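Long-range contacts in putative nucleoside-diphosphate-sugar epimerase (Staphylococcus aureus subsp. aureus, PDB 3E48), which is of unknown function but probably binds a dinucleotide cofactor in a Rossmann-type domain and may act on nucleotide sugars: residues N112-M117 / G250-L255; H158-P163 / I219-V224; D166-Y171 / M204-A209. One frame throughout, in Å; residues are numbered along the deposited sequence.

Interaction 1: N112-M117 / G250-L255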
loop_
_atom_site.group_PDB
_atom_site.type_symbol
_atom_site.label_atom_id
_atom_site.label_comp_id
_atom_site.label_asym_id
_atom_site.label_seq_id
_atom_site.Cartn_x
_atom_site.Cartn_y
_atom_site.Cartn_z
ATOM N N ASN B 112 -4.793 2.904 6.562
ATOM C CA ASN B 112 -5.550 2.293 7.653
ATOM C C ASN B 112 -6.883 1.696 7.201
ATOM O O ASN B 112 -7.817 1.567 7.995
ATOM C CB ASN B 112 -5.787 3.319 8.770
ATOM C CG ASN B 112 -6.653 4.486 8.327
ATOM O OD1 ASN B 112 -6.743 4.799 7.141
ATOM N ND2 ASN B 112 -7.285 5.151 9.291
ATOM N N ASN B 113 -6.978 1.324 5.929
ATOM C CA ASN B 113 -8.216 0.737 5.433
ATOM C C ASN B 113 -8.186 -0.766 5.712
ATOM O O ASN B 113 -7.286 -1.472 5.259
ATOM C CB ASN B 113 -8.373 1.003 3.933
ATOM C CG ASN B 113 -9.763 0.677 3.434
ATOM O OD1 ASN B 113 -10.214 -0.453 3.551
ATOM N ND2 ASN B 113 -10.452 1.672 2.881
ATOM N N PRO B 114 -9.183 -1.272 6.462
ATOM C CA PRO B 114 -9.313 -2.682 6.838
ATOM C C PRO B 114 -9.712 -3.648 5.726
ATOM O O PRO B 114 -9.697 -4.867 5.929
ATOM C CB PRO B 114 -10.344 -2.637 7.959
ATOM C CG PRO B 114 -11.250 -1.551 7.507
ATOM C CD PRO B 114 -10.280 -0.480 7.046
ATOM N N PHE B 115 -10.078 -3.113 4.563
ATOM C CA PHE B 115 -10.456 -3.959 3.434
ATOM C C PHE B 115 -9.293 -4.909 3.146
ATOM O O PHE B 115 -8.150 -4.474 2.991
ATOM C CB PHE B 115 -10.757 -3.099 2.196
ATOM C CG PHE B 115 -11.128 -3.904 0.980
ATOM C CD1 PHE B 115 -12.043 -4.947 1.078
ATOM C CD2 PHE B 115 -10.562 -3.623 -0.261
ATOM C CE1 PHE B 115 -12.392 -5.703 -0.042
ATOM C CE2 PHE B 115 -10.903 -4.373 -1.390
ATOM C CZ PHE B 115 -11.820 -5.415 -1.279
ATOM N N HIS B 116 -9.595 -6.202 3.059
ATOM C CA HIS B 116 -8.584 -7.227 2.825
ATOM C C HIS B 116 -7.671 -7.011 1.632
ATOM O O HIS B 116 -6.542 -7.497 1.626
ATOM C CB HIS B 116 -9.250 -8.596 2.699
ATOM C CG HIS B 116 -9.613 -9.215 4.013
ATOM N ND1 HIS B 116 -9.870 -8.473 5.144
ATOM C CD2 HIS B 116 -9.795 -10.512 4.362
ATOM C CE1 HIS B 116 -10.195 -9.285 6.136
ATOM N NE2 HIS B 116 -10.158 -10.525 5.687
HETATM N N MSE B 117 -8.144 -6.303 0.611
HETATM C CA MSE B 117 -7.291 -6.080 -0.547
HETATM C C MSE B 117 -6.563 -4.744 -0.506
HETATM O O MSE B 117 -5.868 -4.392 -1.458
HETATM C CB MSE B 117 -8.097 -6.191 -1.847
HETATM C CG MSE B 117 -8.802 -7.535 -2.044
HETATM SE SE MSE B 117 -7.661 -9.089 -1.827
HETATM C CE MSE B 117 -6.287 -8.583 -3.094
ATOM N N GLY B 250 -16.358 0.871 5.363
ATOM C CA GLY B 250 -17.394 1.873 5.193
ATOM C C GLY B 250 -17.883 2.377 6.541
ATOM O O GLY B 250 -18.222 3.553 6.696
ATOM N N ALA B 251 -17.921 1.479 7.522
ATOM C CA ALA B 251 -18.364 1.832 8.866
ATOM C C ALA B 251 -17.419 2.859 9.474
ATOM O O ALA B 251 -17.816 3.666 10.315
ATOM C CB ALA B 251 -18.415 0.584 9.747
ATOM N N ARG B 252 -16.165 2.824 9.037
ATOM C CA ARG B 252 -15.154 3.747 9.540
ATOM C C ARG B 252 -15.106 5.053 8.753
ATOM O O ARG B 252 -14.260 5.907 9.013
ATOM C CB ARG B 252 -13.785 3.077 9.508
ATOM C CG ARG B 252 -13.706 1.833 10.366
ATOM C CD ARG B 252 -12.289 1.310 10.414
ATOM N NE ARG B 252 -12.184 0.100 11.222
ATOM C CZ ARG B 252 -11.049 -0.561 11.425
ATOM N NH1 ARG B 252 -9.922 -0.127 10.877
ATOM N NH2 ARG B 252 -11.043 -1.657 12.172
ATOM N N GLY B 253 -16.011 5.195 7.789
ATOM C CA GLY B 253 -16.067 6.404 6.990
ATOM C C GLY B 253 -14.975 6.533 5.945
ATOM O O GLY B 253 -14.755 7.620 5.410
ATOM N N LEU B 254 -14.302 5.427 5.638
ATOM C CA LEU B 254 -13.217 5.439 4.661
ATOM C C LEU B 254 -13.669 5.277 3.210
ATOM O O LEU B 254 -12.848 5.347 2.293
ATOM C CB LEU B 254 -12.200 4.342 4.996
ATOM C CG LEU B 254 -11.497 4.459 6.354
ATOM C CD1 LEU B 254 -10.735 3.182 6.658
ATOM C CD2 LEU B 254 -10.566 5.666 6.335
ATOM N N LEU B 255 -14.963 5.055 3.001
ATOM C CA LEU B 255 -15.490 4.882 1.649
ATOM C C LEU B 255 -16.321 6.067 1.162
ATOM O O LEU B 255 -16.913 6.016 0.081
ATOM C CB LEU B 255 -16.321 3.593 1.566
ATOM C CG LEU B 255 -15.597 2.306 1.989
ATOM C CD1 LEU B 255 -16.459 1.087 1.682
ATOM C CD2 LEU B 255 -14.267 2.210 1.253
HETATM O O HOH W 1 -9.222 2.471 10.252
#

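Interaction 2: H158-P163 / I219-V224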
loop_
_atom_site.group_PDB
_atom_site.type_symbol
_atom_site.label_atom_id
_atom_site.label_comp_id
_atom_site.label_asym_id
_atom_site.label_seq_id
_atom_site.Cartn_x
_atom_site.Cartn_y
_atom_site.Cartn_z
ATOM N N HIS B 158 -36.323 -8.308 3.533
ATOM C CA HIS B 158 -36.945 -7.011 3.769
ATOM C C HIS B 158 -35.977 -6.168 4.589
ATOM O O HIS B 158 -36.381 -5.257 5.313
ATOM C CB HIS B 158 -38.274 -7.152 4.520
ATOM C CG HIS B 158 -39.322 -7.901 3.758
ATOM N ND1 HIS B 158 -39.303 -9.273 3.616
ATOM C CD2 HIS B 158 -40.410 -7.469 3.077
ATOM C CE1 HIS B 158 -40.334 -9.653 2.882
ATOM N NE2 HIS B 158 -41.022 -8.577 2.542
ATOM N N LYS B 159 -34.689 -6.476 4.468
ATOM C CA LYS B 159 -33.672 -5.749 5.212
ATOM C C LYS B 159 -32.335 -5.672 4.481
ATOM O O LYS B 159 -31.947 -6.594 3.760
ATOM C CB LYS B 159 -33.451 -6.415 6.574
ATOM C CG LYS B 159 -34.716 -6.609 7.395
ATOM C CD LYS B 159 -34.467 -7.509 8.598
ATOM C CE LYS B 159 -35.758 -7.792 9.353
ATOM N NZ LYS B 159 -35.539 -8.721 10.497
ATOM N N LEU B 160 -31.647 -4.552 4.668
ATOM C CA LEU B 160 -30.322 -4.337 4.094
ATOM C C LEU B 160 -29.422 -4.669 5.282
ATOM O O LEU B 160 -29.519 -4.024 6.328
ATOM C CB LEU B 160 -30.145 -2.872 3.691
ATOM C CG LEU B 160 -28.812 -2.513 3.027
ATOM C CD1 LEU B 160 -28.701 -3.219 1.681
ATOM C CD2 LEU B 160 -28.732 -1.001 2.845
ATOM N N ILE B 161 -28.557 -5.668 5.134
ATOM C CA ILE B 161 -27.709 -6.100 6.242
ATOM C C ILE B 161 -26.222 -5.745 6.223
ATOM O O ILE B 161 -25.470 -6.200 7.093
ATOM C CB ILE B 161 -27.821 -7.628 6.435
ATOM C CG1 ILE B 161 -27.289 -8.355 5.197
ATOM C CG2 ILE B 161 -29.276 -8.011 6.678
ATOM C CD1 ILE B 161 -27.277 -9.864 5.325
ATOM N N TYR B 162 -25.790 -4.949 5.252
ATOM C CA TYR B 162 -24.381 -4.563 5.181
ATOM C C TYR B 162 -23.903 -4.006 6.523
ATOM O O TYR B 162 -24.477 -3.057 7.050
ATOM C CB TYR B 162 -24.160 -3.503 4.097
ATOM C CG TYR B 162 -24.426 -3.955 2.676
ATOM C CD1 TYR B 162 -23.942 -5.175 2.201
ATOM C CD2 TYR B 162 -25.091 -3.120 1.780
ATOM C CE1 TYR B 162 -24.111 -5.546 0.862
ATOM C CE2 TYR B 162 -25.262 -3.479 0.448
ATOM C CZ TYR B 162 -24.770 -4.686 -0.007
ATOM O OH TYR B 162 -24.919 -5.013 -1.337
ATOM N N PRO B 163 -22.844 -4.598 7.095
ATOM C CA PRO B 163 -22.303 -4.139 8.381
ATOM C C PRO B 163 -21.449 -2.897 8.177
ATOM O O PRO B 163 -20.235 -2.919 8.388
ATOM C CB PRO B 163 -21.482 -5.333 8.847
ATOM C CG PRO B 163 -20.941 -5.868 7.551
ATOM C CD PRO B 163 -22.155 -5.817 6.640
ATOM N N ILE B 219 -37.833 -2.367 2.599
ATOM C CA ILE B 219 -36.496 -2.851 2.927
ATOM C C ILE B 219 -35.868 -1.873 3.914
ATOM O O ILE B 219 -35.552 -0.739 3.560
ATOM C CB ILE B 219 -35.599 -2.938 1.667
ATOM C CG1 ILE B 219 -36.231 -3.885 0.640
ATOM C CG2 ILE B 219 -34.212 -3.438 2.048
ATOM C CD1 ILE B 219 -35.456 -3.989 -0.663
ATOM N N LYS B 220 -35.693 -2.311 5.155
ATOM C CA LYS B 220 -35.115 -1.454 6.177
ATOM C C LYS B 220 -33.670 -1.839 6.457
ATOM O O LYS B 220 -33.275 -2.987 6.268
ATOM C CB LYS B 220 -35.941 -1.539 7.464
ATOM C CG LYS B 220 -37.397 -1.117 7.295
ATOM C CD LYS B 220 -38.152 -1.172 8.616
ATOM C CE LYS B 220 -39.632 -0.850 8.433
ATOM N NZ LYS B 220 -39.860 0.498 7.837
ATOM N N TYR B 221 -32.878 -0.870 6.898
ATOM C CA TYR B 221 -31.478 -1.126 7.203
ATOM C C TYR B 221 -31.316 -1.747 8.584
ATOM O O TYR B 221 -31.447 -1.066 9.600
ATOM C CB TYR B 221 -30.673 0.174 7.125
ATOM C CG TYR B 221 -29.214 0.020 7.503
ATOM C CD1 TYR B 221 -28.429 -0.983 6.935
ATOM C CD2 TYR B 221 -28.608 0.901 8.399
ATOM C CE1 TYR B 221 -27.076 -1.106 7.246
ATOM C CE2 TYR B 221 -27.254 0.789 8.717
ATOM C CZ TYR B 221 -26.494 -0.212 8.135
ATOM O OH TYR B 221 -25.150 -0.308 8.420
ATOM N N GLU B 222 -31.040 -3.045 8.606
ATOM C CA GLU B 222 -30.833 -3.784 9.848
ATOM C C GLU B 222 -29.553 -4.587 9.676
ATOM O O GLU B 222 -29.583 -5.789 9.406
ATOM C CB GLU B 222 -32.010 -4.721 10.119
ATOM C CG GLU B 222 -33.297 -4.001 10.475
ATOM C CD GLU B 222 -34.459 -4.953 10.679
ATOM O OE1 GLU B 222 -34.316 -5.902 11.482
ATOM O OE2 GLU B 222 -35.514 -4.748 10.039
ATOM N N PRO B 223 -28.401 -3.922 9.835
ATOM C CA PRO B 223 -27.088 -4.547 9.695
ATOM C C PRO B 223 -26.803 -5.689 10.659
ATOM O O PRO B 223 -27.082 -5.596 11.854
ATOM C CB PRO B 223 -26.130 -3.374 9.887
ATOM C CG PRO B 223 -26.862 -2.515 10.861
ATOM C CD PRO B 223 -28.268 -2.531 10.308
ATOM N N VAL B 224 -26.257 -6.772 10.118
ATOM C CA VAL B 224 -25.900 -7.927 10.922
ATOM C C VAL B 224 -24.443 -7.769 11.331
ATOM O O VAL B 224 -23.752 -6.859 10.860
ATOM C CB VAL B 224 -26.069 -9.250 10.139
ATOM C CG1 VAL B 224 -27.541 -9.493 9.849
ATOM C CG2 VAL B 224 -25.276 -9.200 8.840
HETATM O O HOH W 2 -37.522 -5.293 7.811
#

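Interaction 3: D166-Y171 / M204-A209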
loop_
_atom_site.group_PDB
_atom_site.type_symbol
_atom_site.label_atom_id
_atom_site.label_comp_id
_atom_site.label_asym_id
_atom_site.label_seq_id
_atom_site.Cartn_x
_atom_site.Cartn_y
_atom_site.Cartn_z
ATOM N N ASP B 166 -23.069 3.528 10.483
ATOM C CA ASP B 166 -23.733 4.734 10.007
ATOM C C ASP B 166 -22.870 5.422 8.947
ATOM O O ASP B 166 -23.038 6.609 8.662
ATOM C CB ASP B 166 -23.991 5.686 11.180
ATOM C CG ASP B 166 -24.783 5.026 12.300
ATOM O OD1 ASP B 166 -25.852 4.445 12.013
ATOM O OD2 ASP B 166 -24.340 5.091 13.467
ATOM N N GLY B 167 -21.954 4.659 8.362
ATOM C CA GLY B 167 -21.069 5.208 7.350
ATOM C C GLY B 167 -21.721 5.454 6.002
ATOM O O GLY B 167 -22.766 4.884 5.680
ATOM N N ARG B 168 -21.101 6.328 5.217
ATOM C CA ARG B 168 -21.583 6.657 3.885
ATOM C C ARG B 168 -20.603 6.039 2.893
ATOM O O ARG B 168 -19.389 6.201 3.030
ATOM C CB ARG B 168 -21.635 8.176 3.702
ATOM C CG ARG B 168 -22.587 8.880 4.661
ATOM C CD ARG B 168 -22.439 10.390 4.570
ATOM N NE ARG B 168 -22.794 10.896 3.249
ATOM C CZ ARG B 168 -24.023 10.869 2.744
ATOM N NH1 ARG B 168 -25.025 10.363 3.452
ATOM N NH2 ARG B 168 -24.252 11.350 1.529
ATOM N N ILE B 169 -21.130 5.322 1.906
ATOM C CA ILE B 169 -20.292 4.671 0.905
ATOM C C ILE B 169 -20.532 5.266 -0.471
ATOM O O ILE B 169 -21.680 5.412 -0.903
ATOM C CB ILE B 169 -20.577 3.148 0.832
ATOM C CG1 ILE B 169 -20.145 2.462 2.132
ATOM C CG2 ILE B 169 -19.823 2.522 -0.334
ATOM C CD1 ILE B 169 -20.620 1.039 2.276
ATOM N N ASN B 170 -19.457 5.609 -1.167
ATOM C CA ASN B 170 -19.625 6.174 -2.493
ATOM C C ASN B 170 -19.727 5.057 -3.524
ATOM O O ASN B 170 -18.916 4.128 -3.549
ATOM C CB ASN B 170 -18.486 7.129 -2.833
ATOM C CG ASN B 170 -18.771 7.931 -4.084
ATOM O OD1 ASN B 170 -18.542 7.463 -5.193
ATOM N ND2 ASN B 170 -19.295 9.140 -3.908
ATOM N N TYR B 171 -20.757 5.170 -4.361
ATOM C CA TYR B 171 -21.074 4.199 -5.405
ATOM C C TYR B 171 -21.031 4.812 -6.794
ATOM O O TYR B 171 -21.287 6.000 -6.961
ATOM C CB TYR B 171 -22.490 3.664 -5.212
ATOM C CG TYR B 171 -22.665 2.639 -4.126
ATOM C CD1 TYR B 171 -22.541 1.280 -4.408
ATOM C CD2 TYR B 171 -23.010 3.020 -2.830
ATOM C CE1 TYR B 171 -22.765 0.320 -3.433
ATOM C CE2 TYR B 171 -23.234 2.068 -1.840
ATOM C CZ TYR B 171 -23.112 0.718 -2.151
ATOM O OH TYR B 171 -23.338 -0.235 -1.185
HETATM N N MSE B 204 -26.280 3.832 4.591
HETATM C CA MSE B 204 -27.076 2.631 4.365
HETATM C C MSE B 204 -28.579 2.844 4.511
HETATM O O MSE B 204 -29.378 2.061 3.995
HETATM C CB MSE B 204 -26.610 1.508 5.289
HETATM C CG MSE B 204 -25.181 1.044 5.014
HETATM SE SE MSE B 204 -24.884 0.481 3.170
HETATM C CE MSE B 204 -24.242 2.152 2.421
ATOM N N LYS B 205 -28.963 3.906 5.208
ATOM C CA LYS B 205 -30.374 4.206 5.405
ATOM C C LYS B 205 -30.979 4.696 4.089
ATOM O O LYS B 205 -32.077 4.283 3.707
ATOM C CB LYS B 205 -30.523 5.266 6.497
ATOM C CG LYS B 205 -31.889 5.307 7.146
ATOM C CD LYS B 205 -31.881 6.208 8.372
ATOM C CE LYS B 205 -30.950 5.674 9.454
ATOM N NZ LYS B 205 -31.384 4.343 9.965
ATOM N N GLU B 206 -30.259 5.572 3.391
ATOM C CA GLU B 206 -30.733 6.092 2.108
ATOM C C GLU B 206 -30.714 4.975 1.073
ATOM O O GLU B 206 -31.599 4.886 0.223
ATOM C CB GLU B 206 -29.844 7.239 1.622
ATOM C CG GLU B 206 -29.913 8.493 2.471
ATOM C CD GLU B 206 -28.866 9.510 2.069
ATOM O OE1 GLU B 206 -27.667 9.156 2.068
ATOM O OE2 GLU B 206 -29.236 10.664 1.762
ATOM N N LEU B 207 -29.694 4.126 1.143
ATOM C CA LEU B 207 -29.586 3.025 0.200
ATOM C C LEU B 207 -30.829 2.144 0.319
ATOM O O LEU B 207 -31.430 1.762 -0.683
ATOM C CB LEU B 207 -28.339 2.186 0.490
ATOM C CG LEU B 207 -27.591 1.603 -0.713
ATOM C CD1 LEU B 207 -26.602 0.568 -0.208
ATOM C CD2 LEU B 207 -28.549 0.969 -1.704
ATOM N N ALA B 208 -31.215 1.826 1.550
ATOM C CA ALA B 208 -32.385 0.988 1.776
ATOM C C ALA B 208 -33.652 1.654 1.234
ATOM O O ALA B 208 -34.502 0.990 0.640
ATOM C CB ALA B 208 -32.537 0.689 3.268
ATOM N N ALA B 209 -33.772 2.962 1.438
ATOM C CA ALA B 209 -34.938 3.708 0.962
ATOM C C ALA B 209 -35.010 3.677 -0.566
ATOM O O ALA B 209 -36.088 3.537 -1.141
ATOM C CB ALA B 209 -34.883 5.150 1.462
HETATM O O HOH W 3 -24.792 3.793 7.066
#

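Interaction 1: N112-M117 / G250-L255
Pro114 lies against one face of the Arg252 guanidinium, CG 3.8 Å from its plane and off-centre, while the backbone oxygen of Asn112 stands at the edge of the group. Pro114 CB and CG are nearest CZ and NH1, so apolar ring carbons meet the flat of the charged group. The extended Arg252 chain and the proline ring point opposite ways as they pass. No direct hydrogen bond joins the segments; a water does so instead, donating to Asn112 O and accepting from Arg252 NH1, each bond 2.8 Å long.

Beside this pair, Leu254 CD1 wedges among Asn112 O at 3.6 Å, Asn113 CA and the proline, where Pro114 CD lies 3.7 Å from it. The Asn113 and Leu254 side chains also run in opposing directions, with Asn113 ND2 3.8 Å from Leu254 CB. The other amide atom, Asn113 OD1, accepts from Phe115 N at 2.8 Å in the carbonyl plane, an Asx turn that fixes the amide and shapes the loop around Pro114; ND2 is held by Gln110.

On the other side of the contact a Schellman motif at Gly253, with positive phi, ends helix 239-251 and turns the chain toward Leu254. The loop between strand 100-106 and helix 118-131 thus rests on the end of that helix, with Phe115 packing farther back along it on Leu242, Ser245 and Met246. Ser129 of the second subunit packs on Pro114.

Interaction 2: H158-P163 / I219-V224
Ile161 and Val224 form one apolar patch, Ile161 CB lying 3.8 Å from Val224 CG2 and nearly as close to CG1, with the two side chains crossing at a slant. On another side Leu160 CD2 approaches Tyr221 CD1 at 4.1 Å, and Ile219 CG2 rests against the backbone where Lys159 joins Leu160. The Tyr221 ring has CG anti to the backbone N (chi1 177°) and carries Pro223 CD 3.5 Å above the centre of one face, a proline CH-pi arrangement within its own segment. Tyr162 O lies in the ring plane at its edge; the hydroxyl itself is hydrogen-bonded to Gly165 O.

Backbone bonds join the two strands, with Leu160 and Tyr221 on one face and Lys159 and Lys220 on the other. Lys220 N donates to His158 O at 3.0 Å, and Leu160 N returns a bond to Lys220 O at 2.8 Å. Glu222 N then reaches Leu160 O, and Val224 N bonds Ile161 O at 3.2 Å, which carries the pairing past the two regular bridges.

At the polar edge the extended chains of Lys159 and Glu222 cross, the carboxylate lying against the lysine methylenes. Their salt bridge, Lys159 NZ to Glu222 OE1, is a weak hydrogen bond of 3.2 Å. A water donates to both Glu222 OE2 and His158 O, tying the carboxylate to the start of the pairing.

Helices 147-157 and 204-215 pack on Leu160, and helix 226-231 on Pro163 and Val224. The whole is a two-stranded parallel sheet, Lys159 paired with Lys220 and Leu160 with Tyr221, separate from the large sheet of the Rossmann-type fold.

Interaction 3: D166-Y171 / M204-A209
A water joins Gly167 and Met204, donating to Gly167 O at 2.7 Å and accepting from Met204 N at 2.9 Å. It therefore satisfies the first amide of helix 204-215 and couples that helix end to the chain entering strand 168-172. A direct polar link lies nearby: Arg168 NH1 donates to Glu206 OE1 at 3.2 Å in a salt bridge. The arginine bends at chi3 (63°), which turns NE away from a straight course, and its guanidinium stands 52° from the carboxylate plane; NH1 meets OE1 from above that plane. Arg168 NE also has a long, weak ion pair with Asp256.

Beneath the polar edge, selenomethionine Met204 bends at chi2 and chi3 and brings CE to 3.8 Å from Ile169 CD1. The same methyl lies near the plane of the Tyr171 ring, at its edge, 4.4 Å from CE2. One turn on, Leu207 CD1 approaches Tyr171 OH at 3.5 Å, the two side chains crossing at about a right angle.

Asp203 accepts from Glu206 N in the first turn of the helix. The axes of strand 168-171 and helix 204-209 come within 8.8 Å, their directions 54° apart. The contact is a helix packed on a sheet strand: 204-215, leaving strand 194-203, folds back over its antiparallel neighbour 168-172.

Interaction 3 touches both others, its centre 15 Å from that of interaction 1 and 11 Å from that of interaction 2. Toward interaction 1 it is joined by a probable hydrogen bond, Asn170 N to Leu255 O at 2.9 Å, and by Leu255 CD1 packing on Ile169 CG1. Toward interaction 2 the link is packing: Tyr221 CE1 comes within 3.3 Å of Met204 CB, and Tyr162 meets the selenium of Met204. Met204 thus serves both contacts. Interactions 1 and 2, with centres 19 Å apart, touch lightly through Ala251 and Pro163. In sequence, 166-171 and 204-209 both fall between 158-163 and 219-224, and all four between 112-117 and 250-255.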